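Sec-alkyl sulfatase (Pseudomonas sp. dsm 6611, PDB 2YHE) hydrolyses (R)-secondary-alkyl sulfates enantioselectively with strict inversion of configuration, giving (S)-alcohols and sulfate, as a zinc-dependent homodimer of the metallo-beta-lactamase superfamily. Local coordinates at the interface of chains A and B. Coordinates in Å, arbitrary orientation; residue numbers count along the deposited sequence, not the author numbering. Chains: chain A/B, Sec-alkyl sulfatase.

Contact 1: the interface of chains A and B. Residues chain A 320, 325-326, 429; chain B 429-430, 432-434.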
ATOM      1  N   LEU A 320      -7.597  -2.992   5.421  1.00 27.83           N
ATOM      2  CA  LEU A 320      -7.850  -2.812   4.005  1.00 28.22           C
ATOM      3  C   LEU A 320      -9.360  -2.898   3.819  1.00 35.17           C
ATOM      4  O   LEU A 320      -9.964  -3.944   4.066  1.00 36.91           O
ATOM      5  CB  LEU A 320      -7.102  -3.880   3.161  1.00 28.09           C
ATOM      6  CG  LEU A 320      -7.153  -3.711   1.655  1.00 31.11           C
ATOM      7  CD1 LEU A 320      -6.315  -2.517   1.189  1.00 30.65           C
ATOM      8  CD2 LEU A 320      -6.739  -4.983   0.970  1.00 29.26           C
ATOM      9  N   ALA A 325      -9.381   1.650  -0.581  1.00 29.75           N
ATOM     10  CA  ALA A 325      -8.684   2.810   0.015  1.00 27.86           C
ATOM     11  C   ALA A 325      -7.236   2.395   0.255  1.00 29.15           C
ATOM     12  O   ALA A 325      -6.914   1.233   0.032  1.00 26.77           O
ATOM     13  CB  ALA A 325      -9.348   3.246   1.319  1.00 27.42           C
ATOM     14  N   GLU A 326      -6.365   3.328   0.680  1.00 28.10           N
ATOM     15  CA  GLU A 326      -4.951   2.998   0.906  1.00 29.47           C
ATOM     16  C   GLU A 326      -4.791   2.030   2.093  1.00 36.67           C
ATOM     17  O   GLU A 326      -5.620   2.109   3.008  1.00 38.56           O
ATOM     18  CB  GLU A 326      -4.141   4.275   1.109  1.00 30.39           C
ATOM     19  CG  GLU A 326      -4.098   5.185  -0.117  1.00 39.14           C
ATOM     20  CD  GLU A 326      -3.537   6.591   0.073  1.00 69.89           C
ATOM     21  OE1 GLU A 326      -2.663   6.788   0.955  1.00 51.17           O
ATOM     22  OE2 GLU A 326      -3.978   7.504  -0.667  1.00 84.45           O
ATOM     23  N   GLN A 429       0.409  -7.068   2.271  1.00 24.36           N
ATOM     24  CA  GLN A 429       0.284  -6.085   1.205  1.00 24.10           C
ATOM     25  C   GLN A 429       1.063  -4.840   1.531  1.00 28.50           C
ATOM     26  O   GLN A 429       1.794  -4.346   0.663  1.00 30.00           O
ATOM     27  CB  GLN A 429      -1.176  -5.734   0.937  1.00 25.70           C
ATOM     28  CG  GLN A 429      -1.314  -4.700  -0.206  1.00 29.86           C
ATOM     29  CD  GLN A 429      -2.677  -4.109  -0.343  1.00 40.11           C
ATOM     30  OE1 GLN A 429      -3.670  -4.811  -0.564  1.00 31.60           O
ATOM     31  NE2 GLN A 429      -2.746  -2.794  -0.231  1.00 28.13           N
TER
ATOM     32  N   GLN B 429      -3.133  -1.570  -6.476  1.00 26.68           N
ATOM     33  CA  GLN B 429      -2.818  -1.948  -5.113  1.00 25.36           C
ATOM     34  C   GLN B 429      -2.841  -0.724  -4.198  1.00 32.18           C
ATOM     35  O   GLN B 429      -3.445  -0.784  -3.114  1.00 31.09           O
ATOM     36  CB  GLN B 429      -1.460  -2.650  -5.038  1.00 25.62           C
ATOM     37  CG  GLN B 429      -1.115  -3.062  -3.602  1.00 31.62           C
ATOM     38  CD  GLN B 429       0.301  -3.524  -3.425  1.00 35.87           C
ATOM     39  OE1 GLN B 429       0.759  -4.488  -4.024  1.00 24.52           O
ATOM     40  NE2 GLN B 429       1.005  -2.870  -2.543  1.00 27.22           N
ATOM     41  N   ARG B 430      -2.183   0.382  -4.634  1.00 29.58           N
ATOM     42  CA  ARG B 430      -2.070   1.581  -3.819  1.00 29.55           C
ATOM     43  C   ARG B 430      -3.441   2.153  -3.465  1.00 35.01           C
ATOM     44  O   ARG B 430      -3.723   2.396  -2.295  1.00 35.44           O
ATOM     45  CB  ARG B 430      -1.174   2.637  -4.498  1.00 26.14           C
ATOM     46  CG  ARG B 430      -0.696   3.697  -3.526  1.00 18.80           C
ATOM     47  CD  ARG B 430       0.091   4.797  -4.202  1.00 25.87           C
ATOM     48  NE  ARG B 430      -0.753   5.988  -4.431  1.00 28.64           N
ATOM     49  CZ  ARG B 430      -0.923   6.973  -3.552  1.00 38.84           C
ATOM     50  NH1 ARG B 430      -0.320   6.931  -2.371  1.00 35.93           N
ATOM     51  NH2 ARG B 430      -1.733   7.984  -3.828  1.00 32.25           N
ATOM     52  N   LEU B 432      -6.735   0.735  -4.211  1.00 22.80           N
ATOM     53  CA  LEU B 432      -7.771  -0.211  -3.816  1.00 23.33           C
ATOM     54  C   LEU B 432      -7.309  -1.429  -3.014  1.00 32.72           C
ATOM     55  O   LEU B 432      -8.037  -1.858  -2.116  1.00 33.09           O
ATOM     56  CB  LEU B 432      -8.669  -0.649  -4.997  1.00 22.44           C
ATOM     57  CG  LEU B 432      -9.196   0.469  -5.956  1.00 24.08           C
ATOM     58  CD1 LEU B 432      -9.776  -0.108  -7.185  1.00 21.03           C
ATOM     59  CD2 LEU B 432     -10.198   1.445  -5.284  1.00 23.80           C
ATOM     60  N   GLY B 433      -6.145  -1.989  -3.347  1.00 31.00           N
ATOM     61  CA  GLY B 433      -5.604  -3.155  -2.646  1.00 30.86           C
ATOM     62  C   GLY B 433      -5.526  -4.414  -3.491  1.00 34.45           C
ATOM     63  O   GLY B 433      -5.811  -4.370  -4.690  1.00 35.71           O
ATOM     64  N   PHE B 434      -5.121  -5.544  -2.880  1.00 28.92           N
ATOM     65  CA  PHE B 434      -4.971  -6.855  -3.555  1.00 27.63           C
ATOM     66  C   PHE B 434      -6.346  -7.456  -3.933  1.00 31.86           C
ATOM     67  O   PHE B 434      -6.419  -8.339  -4.805  1.00 31.50           O
ATOM     68  CB  PHE B 434      -4.171  -7.871  -2.665  1.00 27.35           C
ATOM     69  CG  PHE B 434      -4.980  -8.459  -1.530  1.00 27.27           C
ATOM     70  CD1 PHE B 434      -5.080  -7.797  -0.306  1.00 27.34           C
ATOM     71  CD2 PHE B 434      -5.746  -9.608  -1.722  1.00 31.55           C
ATOM     72  CE1 PHE B 434      -5.895  -8.291   0.725  1.00 30.06           C
ATOM     73  CE2 PHE B 434      -6.571 -10.106  -0.692  1.00 32.00           C
ATOM     74  CZ  PHE B 434      -6.641  -9.438   0.525  1.00 29.67           C
TER
HETATM   75  O   HOH W   1      -4.564  -0.342  -0.712  1.00 17.54           O
HETATM   76  O   HOH W   2       3.648  -2.809  -0.882  1.00 24.69           O

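Contact 2: the interface of chains A and B. Residues chain A 231, 505, 520-521, 659; chain B 438-440.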
ATOM      1  N   TYR A 231     -21.141  -3.342  -2.499  1.00 29.59           N
ATOM      2  CA  TYR A 231     -20.900  -4.705  -2.043  1.00 28.23           C
ATOM      3  C   TYR A 231     -20.604  -4.679  -0.547  1.00 35.76           C
ATOM      4  O   TYR A 231     -21.127  -5.499   0.209  1.00 34.21           O
ATOM      5  CB  TYR A 231     -19.730  -5.306  -2.799  1.00 27.84           C
ATOM      6  CG  TYR A 231     -20.166  -6.028  -4.049  1.00 29.06           C
ATOM      7  CD1 TYR A 231     -20.636  -5.326  -5.153  1.00 30.87           C
ATOM      8  CD2 TYR A 231     -20.105  -7.418  -4.135  1.00 29.45           C
ATOM      9  CE1 TYR A 231     -21.060  -5.987  -6.302  1.00 31.52           C
ATOM     10  CE2 TYR A 231     -20.547  -8.088  -5.274  1.00 31.21           C
ATOM     11  CZ  TYR A 231     -21.022  -7.365  -6.359  1.00 37.51           C
ATOM     12  OH  TYR A 231     -21.448  -8.010  -7.492  1.00 38.06           O
ATOM     13  N   MET A 505     -22.393 -18.587  -2.714  1.00 32.92           N
ATOM     14  CA  MET A 505     -22.115 -17.303  -2.058  1.00 32.52           C
ATOM     15  C   MET A 505     -23.108 -17.026  -0.956  1.00 40.09           C
ATOM     16  O   MET A 505     -22.727 -16.577   0.129  1.00 41.78           O
ATOM     17  CB  MET A 505     -22.156 -16.158  -3.051  1.00 34.44           C
ATOM     18  CG  MET A 505     -20.863 -15.953  -3.771  1.00 36.96           C
ATOM     19  SD  MET A 505     -20.772 -14.303  -4.502  1.00 39.86           S
ATOM     20  CE  MET A 505     -19.252 -14.472  -5.430  1.00 36.93           C
ATOM     21  N   MET A 520     -21.063  -8.519   1.034  1.00 24.59           N
ATOM     22  CA  MET A 520     -20.386  -8.768  -0.227  1.00 24.36           C
ATOM     23  C   MET A 520     -20.936 -10.008  -0.910  1.00 30.17           C
ATOM     24  O   MET A 520     -21.236  -9.965  -2.108  1.00 29.00           O
ATOM     25  CB  MET A 520     -18.872  -8.871  -0.023  1.00 26.21           C
ATOM     26  CG  MET A 520     -18.238  -7.550   0.320  1.00 28.89           C
ATOM     27  SD  MET A 520     -16.453  -7.703   0.607  1.00 32.26           S
ATOM     28  CE  MET A 520     -16.380  -8.087   2.247  1.00 28.55           C
ATOM     29  N   TYR A 521     -21.113 -11.087  -0.143  1.00 28.67           N
ATOM     30  CA  TYR A 521     -21.628 -12.351  -0.666  1.00 29.56           C
ATOM     31  C   TYR A 521     -23.088 -12.210  -1.148  1.00 33.26           C
ATOM     32  O   TYR A 521     -23.431 -12.720  -2.208  1.00 32.41           O
ATOM     33  CB  TYR A 521     -21.516 -13.448   0.406  1.00 29.94           C
ATOM     34  CG  TYR A 521     -20.118 -13.963   0.665  1.00 28.74           C
ATOM     35  CD1 TYR A 521     -19.261 -14.273  -0.388  1.00 29.53           C
ATOM     36  CD2 TYR A 521     -19.712 -14.303   1.948  1.00 30.28           C
ATOM     37  CE1 TYR A 521     -18.001 -14.844  -0.161  1.00 28.22           C
ATOM     38  CE2 TYR A 521     -18.447 -14.847   2.193  1.00 31.22           C
ATOM     39  CZ  TYR A 521     -17.590 -15.103   1.135  1.00 32.55           C
ATOM     40  OH  TYR A 521     -16.354 -15.649   1.375  1.00 33.32           O
ATOM     41  N   VAL A 659     -19.140  -9.205 -10.419  1.00 33.95           N
ATOM     42  CA  VAL A 659     -19.225 -10.681 -10.338  1.00 33.91           C
ATOM     43  C   VAL A 659     -19.276 -11.427 -11.694  1.00 40.25           C
ATOM     44  O   VAL A 659     -19.447 -12.649 -11.780  1.00 39.82           O
ATOM     45  CB  VAL A 659     -20.246 -11.173  -9.299  1.00 36.39           C
ATOM     46  CG1 VAL A 659     -19.815 -10.811  -7.884  1.00 36.11           C
ATOM     47  CG2 VAL A 659     -21.648 -10.662  -9.605  1.00 36.29           C
TER
ATOM     48  N   ASN B 438     -14.460  -8.732  -6.251  1.00 28.51           N
ATOM     49  CA  ASN B 438     -15.241  -9.918  -6.578  1.00 28.52           C
ATOM     50  C   ASN B 438     -15.215 -10.882  -5.375  1.00 33.04           C
ATOM     51  O   ASN B 438     -14.129 -11.416  -5.079  1.00 32.81           O
ATOM     52  CB  ASN B 438     -14.688 -10.581  -7.853  1.00 27.38           C
ATOM     53  CG  ASN B 438     -15.445 -11.788  -8.333  1.00 42.72           C
ATOM     54  OD1 ASN B 438     -16.303 -12.372  -7.653  1.00 45.56           O
ATOM     55  ND2 ASN B 438     -15.138 -12.182  -9.536  1.00 26.98           N
ATOM     56  N   PRO B 439     -16.370 -11.121  -4.662  1.00 29.04           N
ATOM     57  CA  PRO B 439     -16.336 -12.005  -3.473  1.00 28.84           C
ATOM     58  C   PRO B 439     -15.855 -13.438  -3.705  1.00 34.60           C
ATOM     59  O   PRO B 439     -15.473 -14.082  -2.743  1.00 36.09           O
ATOM     60  CB  PRO B 439     -17.738 -11.896  -2.869  1.00 29.39           C
ATOM     61  CG  PRO B 439     -18.362 -10.747  -3.521  1.00 33.14           C
ATOM     62  CD  PRO B 439     -17.721 -10.563  -4.853  1.00 29.72           C
ATOM     63  N   ALA B 440     -15.774 -13.903  -4.959  1.00 30.40           N
ATOM     64  CA  ALA B 440     -15.201 -15.219  -5.224  1.00 31.62           C
ATOM     65  C   ALA B 440     -13.652 -15.251  -4.910  1.00 40.88           C
ATOM     66  O   ALA B 440     -13.053 -16.326  -4.705  1.00 42.01           O
ATOM     67  CB  ALA B 440     -15.454 -15.621  -6.657  1.00 32.03           C
TER

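Contact 3: the interface of chains A and B. Residues chain A 435, 437, 442; chain B 228, 231, 322, 520, 658.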
ATOM      1  N   TYR A 435       2.300  -9.293  -4.887  1.00 24.33           N
ATOM      2  CA  TYR A 435       3.137 -10.334  -5.455  1.00 25.05           C
ATOM      3  C   TYR A 435       3.835 -11.132  -4.373  1.00 31.99           C
ATOM      4  O   TYR A 435       4.537 -10.556  -3.529  1.00 32.00           O
ATOM      5  CB  TYR A 435       4.096  -9.759  -6.504  1.00 26.46           C
ATOM      6  CG  TYR A 435       5.097 -10.752  -7.060  1.00 27.26           C
ATOM      7  CD1 TYR A 435       4.675 -11.911  -7.712  1.00 29.19           C
ATOM      8  CD2 TYR A 435       6.472 -10.553  -6.897  1.00 26.12           C
ATOM      9  CE1 TYR A 435       5.596 -12.840  -8.199  1.00 29.28           C
ATOM     10  CE2 TYR A 435       7.393 -11.469  -7.385  1.00 25.34           C
ATOM     11  CZ  TYR A 435       6.951 -12.600  -8.060  1.00 27.20           C
ATOM     12  OH  TYR A 435       7.853 -13.497  -8.568  1.00 21.23           O
ATOM     13  N   GLY A 437       6.226 -13.412  -4.556  1.00 26.36           N
ATOM     14  CA  GLY A 437       7.623 -13.797  -4.719  1.00 26.15           C
ATOM     15  C   GLY A 437       7.848 -15.003  -5.588  1.00 30.25           C
ATOM     16  O   GLY A 437       8.974 -15.238  -6.040  1.00 29.85           O
ATOM     17  N   LEU A 442       3.865 -14.054 -11.248  1.00 34.54           N
ATOM     18  CA  LEU A 442       4.393 -12.771 -11.703  1.00 32.81           C
ATOM     19  C   LEU A 442       3.477 -12.080 -12.730  1.00 40.73           C
ATOM     20  O   LEU A 442       3.356 -10.859 -12.710  1.00 40.86           O
ATOM     21  CB  LEU A 442       5.824 -12.981 -12.263  1.00 30.59           C
ATOM     22  CG  LEU A 442       6.728 -11.780 -12.543  1.00 30.23           C
ATOM     23  CD1 LEU A 442       6.799 -10.814 -11.364  1.00 29.01           C
ATOM     24  CD2 LEU A 442       8.107 -12.251 -12.898  1.00 26.25           C
TER
ATOM     25  N   ARG B 228      13.675 -12.668  -0.753  1.00 29.72           N
ATOM     26  CA  ARG B 228      12.980 -12.329  -2.003  1.00 27.79           C
ATOM     27  C   ARG B 228      13.918 -11.602  -2.980  1.00 29.61           C
ATOM     28  O   ARG B 228      13.835 -11.790  -4.193  1.00 29.66           O
ATOM     29  CB  ARG B 228      11.744 -11.473  -1.732  1.00 23.71           C
ATOM     30  CG  ARG B 228      10.561 -12.209  -1.135  1.00 14.19           C
ATOM     31  CD  ARG B 228       9.514 -11.181  -0.736  1.00 26.67           C
ATOM     32  NE  ARG B 228       8.996 -10.469  -1.910  1.00 20.10           N
ATOM     33  CZ  ARG B 228       7.770 -10.623  -2.391  1.00 32.41           C
ATOM     34  NH1 ARG B 228       6.893 -11.395  -1.759  1.00 13.79           N
ATOM     35  NH2 ARG B 228       7.392  -9.964  -3.475  1.00 32.15           N
ATOM     36  N   TYR B 231      15.920 -13.467  -5.776  1.00 29.85           N
ATOM     37  CA  TYR B 231      15.186 -13.665  -7.021  1.00 27.89           C
ATOM     38  C   TYR B 231      15.299 -12.421  -7.864  1.00 28.69           C
ATOM     39  O   TYR B 231      15.506 -12.514  -9.062  1.00 28.51           O
ATOM     40  CB  TYR B 231      13.709 -13.961  -6.713  1.00 29.56           C
ATOM     41  CG  TYR B 231      13.451 -15.445  -6.545  1.00 31.25           C
ATOM     42  CD1 TYR B 231      13.940 -16.139  -5.442  1.00 33.11           C
ATOM     43  CD2 TYR B 231      12.738 -16.161  -7.502  1.00 30.88           C
ATOM     44  CE1 TYR B 231      13.720 -17.505  -5.298  1.00 35.11           C
ATOM     45  CE2 TYR B 231      12.526 -17.529  -7.377  1.00 30.82           C
ATOM     46  CZ  TYR B 231      13.012 -18.198  -6.272  1.00 39.92           C
ATOM     47  OH  TYR B 231      12.799 -19.547  -6.152  1.00 43.46           O
ATOM     48  N   PRO B 322      10.096  -6.217  -6.596  1.00 26.96           N
ATOM     49  CA  PRO B 322      10.031  -7.686  -6.407  1.00 27.83           C
ATOM     50  C   PRO B 322      10.515  -8.209  -5.048  1.00 36.63           C
ATOM     51  O   PRO B 322       9.960  -9.187  -4.544  1.00 39.54           O
ATOM     52  CB  PRO B 322      10.932  -8.215  -7.525  1.00 29.15           C
ATOM     53  CG  PRO B 322      10.828  -7.186  -8.591  1.00 32.07           C
ATOM     54  CD  PRO B 322      10.787  -5.880  -7.861  1.00 27.10           C
ATOM     55  N   MET B 520      14.242 -13.304 -11.804  1.00 36.16           N
ATOM     56  CA  MET B 520      13.244 -14.038 -11.038  1.00 35.22           C
ATOM     57  C   MET B 520      12.966 -15.381 -11.640  1.00 40.50           C
ATOM     58  O   MET B 520      12.953 -16.371 -10.914  1.00 41.59           O
ATOM     59  CB  MET B 520      11.965 -13.225 -10.895  1.00 37.60           C
ATOM     60  CG  MET B 520      12.143 -12.034 -10.002  1.00 40.78           C
ATOM     61  SD  MET B 520      10.670 -11.039 -10.057  1.00 44.74           S
ATOM     62  CE  MET B 520      10.216 -11.227  -8.619  1.00 42.14           C
ATOM     63  N   ILE B 658      10.589 -20.691  -2.039  1.00 32.09           N
ATOM     64  CA  ILE B 658       9.761 -19.708  -2.720  1.00 32.56           C
ATOM     65  C   ILE B 658       8.899 -20.380  -3.805  1.00 38.39           C
ATOM     66  O   ILE B 658       7.690 -20.154  -3.862  1.00 38.62           O
ATOM     67  CB  ILE B 658      10.620 -18.506  -3.225  1.00 34.11           C
ATOM     68  CG1 ILE B 658      10.948 -17.562  -2.048  1.00 33.60           C
ATOM     69  CG2 ILE B 658       9.953 -17.772  -4.388  1.00 32.24           C
ATOM     70  CD1 ILE B 658      12.071 -16.526  -2.288  1.00 32.00           C
TER

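Contact 1: the interface of chains A and B
A:Gln429 reaches across the homodimer interface and takes the backbone amide of B:Phe434 with its side-chain carbonyl, OE1 to N 2.8 Å. The bond bends to 145° at the hydrogen, and the N-H comes from above the carbonyl plane. The same OE1 lies at the edge of the B:Phe434 ring, in its plane, 3.3 Å from CD1. Methyl CD2 of A:Leu320 comes in at a slant beside the CD1-CE1 rim, 3.4 Å from B:Phe434 CE1. The side chains of A:Gln429 and B:Gln429 meet from opposite directions, amide planes 35° apart, with A:Gln429 CD 3.8 Å from B:Gln429 CG. Each has CG anti to the backbone N (chi1 about 180°) and an extended chain, which carries the amide over to the partner subunit. Water 1 joins A:Gln429 NE2 to the carbonyls of A:Ala325, B:Gln429 and, at longer range, B:Arg430; water 2 links B:Gln429 NE2 with A:Gln429 O, 2.9 Å from that oxygen. Farther out, A:Glu326 and B:Arg430 run side by side, forming a long salt bridge with OE2 3.9 Å from NH2. The glutamines belong to the two copies of helix 420-431, met by the chain A loop containing A:Leu320, a sulfate-binding residue, and by the chain B loop following its helix.

Contact 2: the interface of chains A and B
B:Pro439 inserts its pyrrolidine ring among A:Tyr231, A:Met505, A:Met520, A:Tyr521 and A:Val659, a proline-in-pocket contact in the homodimer of this type III sulfatase of the metallo-beta-lactamase superfamily. The ring carbons share out the wall, with A:Tyr231 spanning CG and CD. Carbon CD faces A:Val659, whose CG1 lies 3.7 Å from B:Pro439 CD, the two side chains crossing at about a right angle. A:Tyr231 also crosses the proline nearly perpendicularly and offers its CD2-CE2 side, CE2 being 3.8 Å from B:Pro439 CD. On the CB side, A:Tyr521 slides past in the opposite direction and brings CD1 to within 3.8 Å of B:Pro439 CB. A:Met505 crosses at roughly a right angle; its extended chain (chi2 -161°, chi3 -173°) delivers the methyl CE 3.9 Å from B:Pro439 CB and beside the backbone N of B:Ala440. Carbon CG points at the main chain of A:Met520, 3.3 Å from its carbonyl O, while A:Met520 CB touches CG more loosely. Within chain B, OD1 of B:Asn438 accepts the amide N-H of B:Ala440 from above its carbonyl plane, at 163° at the hydrogen, which probably steadies the start of 3-10 helix 439-441. The same OD1 lies beside A:Val659 CG1.

Contact 3: the interface of chains A and B
Two hydrogen bonds from B:Arg228 converge on the backbone carbonyl of A:Tyr435, with NH1 3.1 Å and NH2 2.9 Å from O. This end-on grip keeps the oxygen close to the guanidinium plane; NH2 nevertheless approaches from above the carbonyl plane, 49° out of it. A second, side-on pair, from NE and NH2, goes to B:Pro322 O within chain B, where NH2 lies 2.9 Å from that oxygen. NH2 therefore serves both carbonyls, and the intrachain pair would hold the guanidinium in place for the partner subunit. The bend at chi3 (64°) swings the group into this bridging position. Among the flat-group contacts, the A:Tyr435 ring stands almost perpendicular to the guanidinium, 83° between planes, while A:Gly437 CA lies 3.7 Å above one guanidinium face, offset toward the rim. Within chain A, the A:Tyr435 ring faces receive A:Leu442 CD1, toward the rim, and A:Gly437 N, over the centre. Apolar packing adds A:Leu442 CD2, 4.0 Å from B:Met520 SD; the B:Met520 methyl is modelled doubtfully close to A:Tyr435. A:Gly437 O sits against B:Ile658 CG2, which packs over the B:Tyr231 ring's rim. The site joins chain A loop residues flanking 3-10 helix 439-441 to chain B helices 222-233 and 515-530, beside the loop holding sulfate-binding B:Pro322.

The three C-alpha centres form an open triangle with contact 1 at its apex, about 17 Å from contact 2 and 19 Å from contact 3, while contacts 2 and 3 are about 29 Å apart. Contacts 2 and 3 draw on the same surfaces with the chains exchanged: the receiving subunit supplies A:Tyr231 and A:Met520 in contact 2, B:Tyr231 and B:Met520 in contact 3, and the donated residues span 435 to 442. Contact 1 uses the preceding stretch, from helix 420-431 to B:Phe434. Each subunit thus extends one continuous segment into its partner. Because A:Leu320 and B:Pro322 belong to the sulfate sites, dimerisation may help shape the active-site surroundings.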